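PDB 7EEH: TqaL from Neurospora crassa, which belongs to the 2OG-Fe dioxygenase family of the cupin clan and binds an iron(III) ion. Local coordinates for residues Ser256-Leu261 with Lys265-Asp270; Arg60-Leu65 with Thr194-Lys199; Asp56-Val61 with Arg238-Thr243. The protein carries 1 engineered substitution. All blocks are in the same frame, centred on the assembly; numbering follows the deposited sequence.

Interaction 1: residues Ser256-Leu261 with Lys265-Asp270; sequences SPVLPL and KEATRD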
# COMPACT_ATOMS: atom_id res chain seq x y z
N SER B 256 -24.10 2.01 -27.89
CA SER B 256 -25.55 1.98 -28.01
C SER B 256 -26.13 3.33 -27.60
O SER B 256 -25.50 4.08 -26.85
CB SER B 256 -26.12 0.87 -27.14
OG SER B 256 -26.17 1.24 -25.78
N PRO B 257 -27.33 3.68 -28.08
CA PRO B 257 -27.89 5.00 -27.77
C PRO B 257 -28.15 5.19 -26.28
O PRO B 257 -28.45 4.24 -25.56
CB PRO B 257 -29.21 5.02 -28.56
CG PRO B 257 -29.05 3.96 -29.60
CD PRO B 257 -28.19 2.91 -28.99
N VAL B 258 -28.06 6.44 -25.84
CA VAL B 258 -28.56 6.79 -24.52
C VAL B 258 -30.06 6.56 -24.47
O VAL B 258 -30.79 6.98 -25.38
CB VAL B 258 -28.21 8.24 -24.17
CG1 VAL B 258 -28.76 8.60 -22.80
CG2 VAL B 258 -26.72 8.46 -24.22
N LEU B 259 -30.52 5.90 -23.42
CA LEU B 259 -31.95 5.70 -23.20
C LEU B 259 -32.42 6.55 -22.03
O LEU B 259 -31.79 6.54 -20.97
CB LEU B 259 -32.26 4.22 -22.91
CG LEU B 259 -32.07 3.25 -24.07
CD1 LEU B 259 -32.26 1.82 -23.60
CD2 LEU B 259 -33.00 3.57 -25.22
N PRO B 260 -33.50 7.31 -22.19
CA PRO B 260 -33.97 8.15 -21.09
C PRO B 260 -34.74 7.33 -20.07
O PRO B 260 -35.54 6.45 -20.42
CB PRO B 260 -34.86 9.18 -21.78
CG PRO B 260 -35.31 8.53 -23.05
CD PRO B 260 -34.43 7.33 -23.33
N LEU B 261 -34.48 7.60 -18.80
CA LEU B 261 -35.24 6.97 -17.73
C LEU B 261 -36.71 7.36 -17.81
O LEU B 261 -37.60 6.51 -17.99
CB LEU B 261 -34.65 7.37 -16.39
CG LEU B 261 -35.32 6.79 -15.15
CD1 LEU B 261 -35.37 5.27 -15.25
CD2 LEU B 261 -34.60 7.26 -13.90
N LYS B 265 -38.79 13.28 -20.84
CA LYS B 265 -37.78 14.32 -20.67
C LYS B 265 -36.52 13.98 -21.46
O LYS B 265 -36.30 12.84 -21.89
CB LYS B 265 -37.42 14.50 -19.19
CG LYS B 265 -38.62 14.74 -18.31
CD LYS B 265 -38.18 15.05 -16.89
CE LYS B 265 -39.37 15.26 -15.98
NZ LYS B 265 -38.97 15.26 -14.54
N GLU B 266 -35.68 14.99 -21.65
CA GLU B 266 -34.43 14.78 -22.36
C GLU B 266 -33.43 14.06 -21.47
O GLU B 266 -33.47 14.16 -20.24
CB GLU B 266 -33.85 16.10 -22.86
CG GLU B 266 -33.28 16.96 -21.75
CD GLU B 266 -32.55 18.19 -22.28
OE1 GLU B 266 -32.71 18.50 -23.48
OE2 GLU B 266 -31.80 18.82 -21.49
N ALA B 267 -32.52 13.33 -22.10
CA ALA B 267 -31.41 12.70 -21.41
C ALA B 267 -30.10 13.23 -21.98
O ALA B 267 -29.96 13.37 -23.19
CB ALA B 267 -31.48 11.17 -21.54
N THR B 268 -29.15 13.53 -21.09
CA THR B 268 -27.84 14.02 -21.51
C THR B 268 -26.74 13.13 -20.92
O THR B 268 -26.92 12.52 -19.87
CB THR B 268 -27.63 15.47 -21.07
OG1 THR B 268 -27.62 15.54 -19.64
CG2 THR B 268 -28.73 16.35 -21.60
N ARG B 269 -25.60 13.09 -21.60
CA ARG B 269 -24.45 12.30 -21.15
C ARG B 269 -23.20 13.11 -21.44
O ARG B 269 -22.98 13.49 -22.59
CB ARG B 269 -24.39 10.96 -21.88
CG ARG B 269 -23.30 9.99 -21.41
CD ARG B 269 -23.51 8.68 -22.13
NE ARG B 269 -22.45 7.69 -21.94
CZ ARG B 269 -21.47 7.45 -22.81
NH1 ARG B 269 -21.36 8.14 -23.94
NH2 ARG B 269 -20.59 6.49 -22.53
N ASP B 270 -22.39 13.36 -20.42
CA ASP B 270 -21.19 14.20 -20.55
C ASP B 270 -19.94 13.32 -20.53
O ASP B 270 -19.72 12.59 -19.56
CB ASP B 270 -21.13 15.24 -19.44
CG ASP B 270 -22.38 16.11 -19.37
OD1 ASP B 270 -23.07 16.23 -20.40
OD2 ASP B 270 -22.67 16.65 -18.29
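At the start of strand 267-277, one of the inner strands of the large antiparallel sheet of this cupin-type fold, the loop that has just left strand 252-255 lies back over the strand: Val258 and Pro260 rest on Ala267 and Arg269. CB of Ala267 is the meeting point. CB of Ala267 sits 3.9 Å from CG1 of Val258 and equally close, 3.9 Å, to CB of Pro260, so one methyl takes a valine branch and a proline ring carbon. The valine divides its two branches between two residues. With CG1 anti to the backbone N (chi1 179°), CG1 goes to Ala267, while CG2 of Val258 lies 3.8 Å from CD of Arg269 and sits across the extended aliphatic stem, touching CB as well. The arginine side chain lies about 10 Å from the iron(III) ion and close to a Tris molecule, probably from the crystallisation liquor. At the other end, CB of Pro260 comes within 3.9 Å of the carbonyl O of Lys265. Thr168 and Thr170 of strand 158-170 also touch Val258, and the loop is tied to its neighbours by backbone bonds such as that of Leu259 with Asp202. With no hydrogen bond between the segments, van der Waals packing of carbon groups holds them together, and Arg269 lends only its methylene stem, leaving its charged end beyond the contact.

Interaction 2: residues Arg60-Leu65 with Thr194-Lys199; sequences RVSNNL and TYLGSK
One methyl does nearly all the touching here: CD1 of Leu196 lies 3.6 Å from OG of Ser62 and 4.3 Å from CG1 of Val61. All three residues are buried; the serine contact is the tight spot, and the valine approach is looser. Leu196 has CG beside the backbone N and anti to the carbonyl carbon (chi1 -65°), and with chi2 near 180° the chain stretches across to bring CD1 up to the serine. The hydroxyl it meets is also engaged with OD1 of Asn165 in a hydrogen bond, so the polar atom is satisfied although its neighbour across the contact is a methyl. Val61 also packs on Glu123 and Leu124 of helix 122-125.

The strand is not regular at this point. Leu196 and Gly197 both face Asp270 of strand 267-277, a classic beta bulge within the large antiparallel sheet, and the short 3-10 turn at Ser62 and Asn63, in the connection between helix 52-58 and strand 66-68, packs beside it. Two backbone bonds make the turn, N of Asn63 to O of Arg60 (3.0 Å) and N of Asn64 to O of Val61. Off the contact on the strand, the buried Tyr195 is bonded to Ser198, OH of Tyr195 to OG of Ser198 at 2.8 Å.

On the solvent side the two segments diverge. Asn63 and Asn64 are exposed, and their side chains look to other parts of the chain: OD1 of Asn63 bonds Arg167, and ND2 of Asn64 bonds Glu123. The exposed Lys199 makes a salt bridge with Glu266.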
# COMPACT_ATOMS: atom_id res chain seq x y z
N ARG B 60 -19.09 20.20 -13.71
CA ARG B 60 -19.83 21.35 -14.20
C ARG B 60 -19.34 21.90 -15.53
O ARG B 60 -20.06 22.68 -16.15
CB ARG B 60 -19.78 22.50 -13.17
CG ARG B 60 -20.35 22.16 -11.81
CD ARG B 60 -20.04 23.29 -10.83
NE ARG B 60 -19.93 22.78 -9.47
CZ ARG B 60 -18.84 22.85 -8.72
NH1 ARG B 60 -17.73 23.43 -9.18
NH2 ARG B 60 -18.85 22.35 -7.49
N VAL B 61 -18.13 21.54 -15.96
CA VAL B 61 -17.54 22.18 -17.13
C VAL B 61 -18.34 21.89 -18.40
O VAL B 61 -18.36 22.70 -19.34
CB VAL B 61 -16.06 21.75 -17.28
CG1 VAL B 61 -15.95 20.25 -17.52
CG2 VAL B 61 -15.37 22.53 -18.38
N SER B 62 -19.04 20.75 -18.44
CA SER B 62 -19.83 20.40 -19.62
C SER B 62 -21.03 21.32 -19.81
O SER B 62 -21.66 21.28 -20.88
CB SER B 62 -20.30 18.96 -19.50
OG SER B 62 -19.19 18.06 -19.53
N ASN B 63 -21.38 22.12 -18.80
CA ASN B 63 -22.47 23.08 -18.92
C ASN B 63 -22.13 24.25 -19.84
O ASN B 63 -23.04 24.99 -20.23
CB ASN B 63 -22.85 23.63 -17.53
CG ASN B 63 -23.56 22.59 -16.66
OD1 ASN B 63 -24.25 21.71 -17.16
ND2 ASN B 63 -23.40 22.72 -15.35
N ASN B 64 -20.86 24.43 -20.19
CA ASN B 64 -20.40 25.57 -20.96
C ASN B 64 -19.91 25.19 -22.35
O ASN B 64 -19.12 25.92 -22.96
CB ASN B 64 -19.29 26.31 -20.21
CG ASN B 64 -19.81 27.01 -18.99
OD1 ASN B 64 -20.98 27.38 -18.94
ND2 ASN B 64 -18.94 27.20 -17.99
N LEU B 65 -20.38 24.05 -22.87
CA LEU B 65 -20.00 23.57 -24.18
C LEU B 65 -20.73 24.36 -25.26
O LEU B 65 -21.76 25.00 -25.00
CB LEU B 65 -20.29 22.08 -24.32
CG LEU B 65 -19.57 21.19 -23.30
CD1 LEU B 65 -20.06 19.75 -23.38
CD2 LEU B 65 -18.06 21.25 -23.53
N THR B 194 -13.93 9.00 -20.83
CA THR B 194 -14.07 9.20 -19.40
C THR B 194 -15.40 9.90 -19.16
O THR B 194 -15.71 10.90 -19.82
CB THR B 194 -12.90 10.02 -18.86
OG1 THR B 194 -11.70 9.24 -18.94
CG2 THR B 194 -13.13 10.45 -17.42
N TYR B 195 -16.19 9.35 -18.25
CA TYR B 195 -17.54 9.82 -17.98
C TYR B 195 -17.52 10.92 -16.93
O TYR B 195 -16.91 10.76 -15.86
CB TYR B 195 -18.37 8.63 -17.51
CG TYR B 195 -19.73 8.90 -16.93
CD1 TYR B 195 -19.89 9.23 -15.59
CD2 TYR B 195 -20.87 8.74 -17.71
CE1 TYR B 195 -21.15 9.44 -15.04
CE2 TYR B 195 -22.13 8.94 -17.17
CZ TYR B 195 -22.26 9.29 -15.85
OH TYR B 195 -23.52 9.48 -15.33
N LEU B 196 -18.18 12.03 -17.23
CA LEU B 196 -18.25 13.13 -16.28
C LEU B 196 -19.58 13.22 -15.55
O LEU B 196 -19.60 13.67 -14.39
CB LEU B 196 -18.00 14.47 -17.00
CG LEU B 196 -16.61 14.65 -17.59
CD1 LEU B 196 -16.50 16.06 -18.23
CD2 LEU B 196 -15.56 14.42 -16.48
N GLY B 197 -20.67 12.83 -16.18
CA GLY B 197 -21.98 12.90 -15.56
C GLY B 197 -23.05 12.61 -16.60
O GLY B 197 -22.76 12.41 -17.78
N SER B 198 -24.29 12.61 -16.13
CA SER B 198 -25.45 12.42 -17.01
C SER B 198 -26.71 12.92 -16.31
O SER B 198 -26.71 13.24 -15.12
CB SER B 198 -25.61 10.97 -17.40
OG SER B 198 -26.07 10.20 -16.30
N LYS B 199 -27.81 12.95 -17.08
CA LYS B 199 -29.10 13.47 -16.62
C LYS B 199 -30.22 12.64 -17.24
O LYS B 199 -30.31 12.58 -18.47
CB LYS B 199 -29.27 14.94 -17.00
CG LYS B 199 -30.33 15.72 -16.20
CD LYS B 199 -30.50 17.16 -16.73
CE LYS B 199 -31.18 17.20 -18.12
NZ LYS B 199 -31.45 18.58 -18.62

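Interaction 3: residues Asp56-Val61 with Arg238-Thr243; sequences DALQRV and RHFLDT
Phe240 projects from a type II beta turn, His239 to Asp242, and lays its ring beneath Gln59, in the chain that runs on from helix 52-58. The turn belongs to the loop that leads from strand 231-236 into strand 243-247 of the large antiparallel sheet. Ahead of the ring, the backbone N atoms of Arg238 and His239 both donate to OD2 of Asp242, at 2.8 Å and 2.9 Å; the first bond is nearly straight at 173° and the second comes down from above the carboxylate plane. Phe240 carries the contact. With CG anti to the backbone N (chi1 177°), its ring extends toward Gln59, whose amide stacks on one face, the two planes only 16° apart. CG of Gln59 is 3.4 Å from CE1 of Phe240, and NE2 hangs over the ring centre; CG of Leu241 lies against the opposite face, so the ring is clamped between Gln59 and its own chain neighbour. At the ring edge, CB of Leu58 stands 4.3 Å from CZ of Phe240. Leu241 is buried, packs on helix 38-48, and brings its CD2 to 4.2 Å from CD2 of Leu58, the two side chains crossing at about a right angle. Asp242 closes the turn, N to O of His239, and sends OD1 to N of Gly38. Last comes Thr243, whose OG1 donates to O of Leu241 at 2.9 Å from above the carbonyl plane.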
# COMPACT_ATOMS: atom_id res chain seq x y z
N ASP B 56 -14.56 18.37 -8.32
CA ASP B 56 -15.93 18.89 -8.29
C ASP B 56 -16.23 19.71 -9.54
O ASP B 56 -17.26 19.51 -10.19
CB ASP B 56 -16.14 19.78 -7.05
CG ASP B 56 -16.29 18.98 -5.79
OD1 ASP B 56 -16.65 17.79 -5.87
OD2 ASP B 56 -16.04 19.56 -4.71
N ALA B 57 -15.35 20.64 -9.88
CA ALA B 57 -15.59 21.52 -11.01
C ALA B 57 -15.64 20.77 -12.33
O ALA B 57 -16.26 21.25 -13.29
CB ALA B 57 -14.52 22.61 -11.08
N LEU B 58 -15.01 19.60 -12.41
CA LEU B 58 -15.09 18.78 -13.61
C LEU B 58 -16.51 18.30 -13.88
O LEU B 58 -16.86 18.00 -15.02
CB LEU B 58 -14.13 17.59 -13.48
CG LEU B 58 -13.45 17.04 -14.72
CD1 LEU B 58 -12.78 18.14 -15.51
CD2 LEU B 58 -12.44 15.92 -14.32
N GLN B 59 -17.36 18.25 -12.85
CA GLN B 59 -18.74 17.85 -13.06
C GLN B 59 -19.64 18.99 -13.54
O GLN B 59 -20.83 18.76 -13.79
CB GLN B 59 -19.28 17.25 -11.76
CG GLN B 59 -18.62 15.91 -11.52
CD GLN B 59 -18.98 15.28 -10.21
OE1 GLN B 59 -20.01 14.63 -10.09
NE2 GLN B 59 -18.11 15.45 -9.22
N ARG B 60 -19.09 20.20 -13.71
CA ARG B 60 -19.83 21.35 -14.20
C ARG B 60 -19.34 21.90 -15.53
O ARG B 60 -20.06 22.68 -16.15
CB ARG B 60 -19.78 22.50 -13.17
CG ARG B 60 -20.35 22.16 -11.81
CD ARG B 60 -20.04 23.29 -10.83
NE ARG B 60 -19.93 22.78 -9.47
CZ ARG B 60 -18.84 22.85 -8.72
NH1 ARG B 60 -17.73 23.43 -9.18
NH2 ARG B 60 -18.85 22.35 -7.49
N VAL B 61 -18.13 21.54 -15.96
CA VAL B 61 -17.54 22.18 -17.13
C VAL B 61 -18.34 21.89 -18.40
O VAL B 61 -18.36 22.70 -19.34
CB VAL B 61 -16.06 21.75 -17.28
CG1 VAL B 61 -15.95 20.25 -17.52
CG2 VAL B 61 -15.37 22.53 -18.38
N ARG B 238 -21.15 4.65 -15.85
CA ARG B 238 -22.29 5.08 -15.03
C ARG B 238 -21.92 6.05 -13.92
O ARG B 238 -22.80 6.76 -13.44
CB ARG B 238 -23.01 3.88 -14.40
CG ARG B 238 -23.07 2.63 -15.29
CD ARG B 238 -23.34 1.36 -14.50
NE ARG B 238 -24.36 1.57 -13.48
CZ ARG B 238 -25.20 0.63 -13.06
NH1 ARG B 238 -25.13 -0.59 -13.57
NH2 ARG B 238 -26.10 0.92 -12.12
N HIS B 239 -20.68 6.11 -13.48
CA HIS B 239 -20.30 6.90 -12.32
C HIS B 239 -19.13 7.79 -12.67
O HIS B 239 -18.26 7.42 -13.47
CB HIS B 239 -19.95 5.99 -11.13
CG HIS B 239 -21.04 5.03 -10.75
ND1 HIS B 239 -20.90 3.66 -10.87
CD2 HIS B 239 -22.28 5.23 -10.27
CE1 HIS B 239 -22.01 3.07 -10.47
NE2 HIS B 239 -22.87 4.00 -10.10
N PHE B 240 -19.12 8.97 -12.05
CA PHE B 240 -18.10 9.99 -12.25
C PHE B 240 -16.71 9.38 -12.37
O PHE B 240 -16.22 8.74 -11.44
CB PHE B 240 -18.14 10.98 -11.07
CG PHE B 240 -17.08 12.04 -11.14
CD1 PHE B 240 -17.00 12.87 -12.25
CD2 PHE B 240 -16.19 12.21 -10.10
CE1 PHE B 240 -16.02 13.84 -12.33
CE2 PHE B 240 -15.21 13.19 -10.16
CZ PHE B 240 -15.12 14.02 -11.29
N LEU B 241 -16.09 9.58 -13.53
CA LEU B 241 -14.71 9.23 -13.89
C LEU B 241 -14.54 7.76 -14.26
O LEU B 241 -13.40 7.34 -14.43
CB LEU B 241 -13.70 9.58 -12.79
CG LEU B 241 -13.52 11.08 -12.50
CD1 LEU B 241 -12.54 11.30 -11.35
CD2 LEU B 241 -13.04 11.82 -13.75
N ASP B 242 -15.62 6.98 -14.37
CA ASP B 242 -15.55 5.74 -15.14
C ASP B 242 -14.78 5.98 -16.44
O ASP B 242 -15.10 6.91 -17.19
CB ASP B 242 -16.95 5.23 -15.45
CG ASP B 242 -17.61 4.48 -14.27
OD1 ASP B 242 -16.97 4.27 -13.22
OD2 ASP B 242 -18.78 4.08 -14.43
N THR B 243 -13.78 5.14 -16.70
CA THR B 243 -12.84 5.36 -17.80
C THR B 243 -12.56 4.07 -18.55
O THR B 243 -12.16 3.06 -17.94
CB THR B 243 -11.51 5.96 -17.29
OG1 THR B 243 -11.72 7.29 -16.80
CG2 THR B 243 -10.50 6.03 -18.42

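In the fold
Strand 190-199 ties the set together. It pairs through Leu196 and Gly197 with Asp270 of interaction 1, and through Tyr195 it exchanges backbone bonds with Leu241 and Asp242 of interaction 3, while interactions 2 and 3 share Arg60 and Val61, in the chain after helix 52-58. Interaction 2 is the fully buried contact and buries the least surface; interactions 1 and 3 are partly buried and larger. No hydrogen bond crosses between the segments of any of them. Their chemistry differs: aliphatic packing of a loop on a strand in interaction 1, a methyl against a hydroxyl in interaction 2, an amide stacked on a ring in interaction 3.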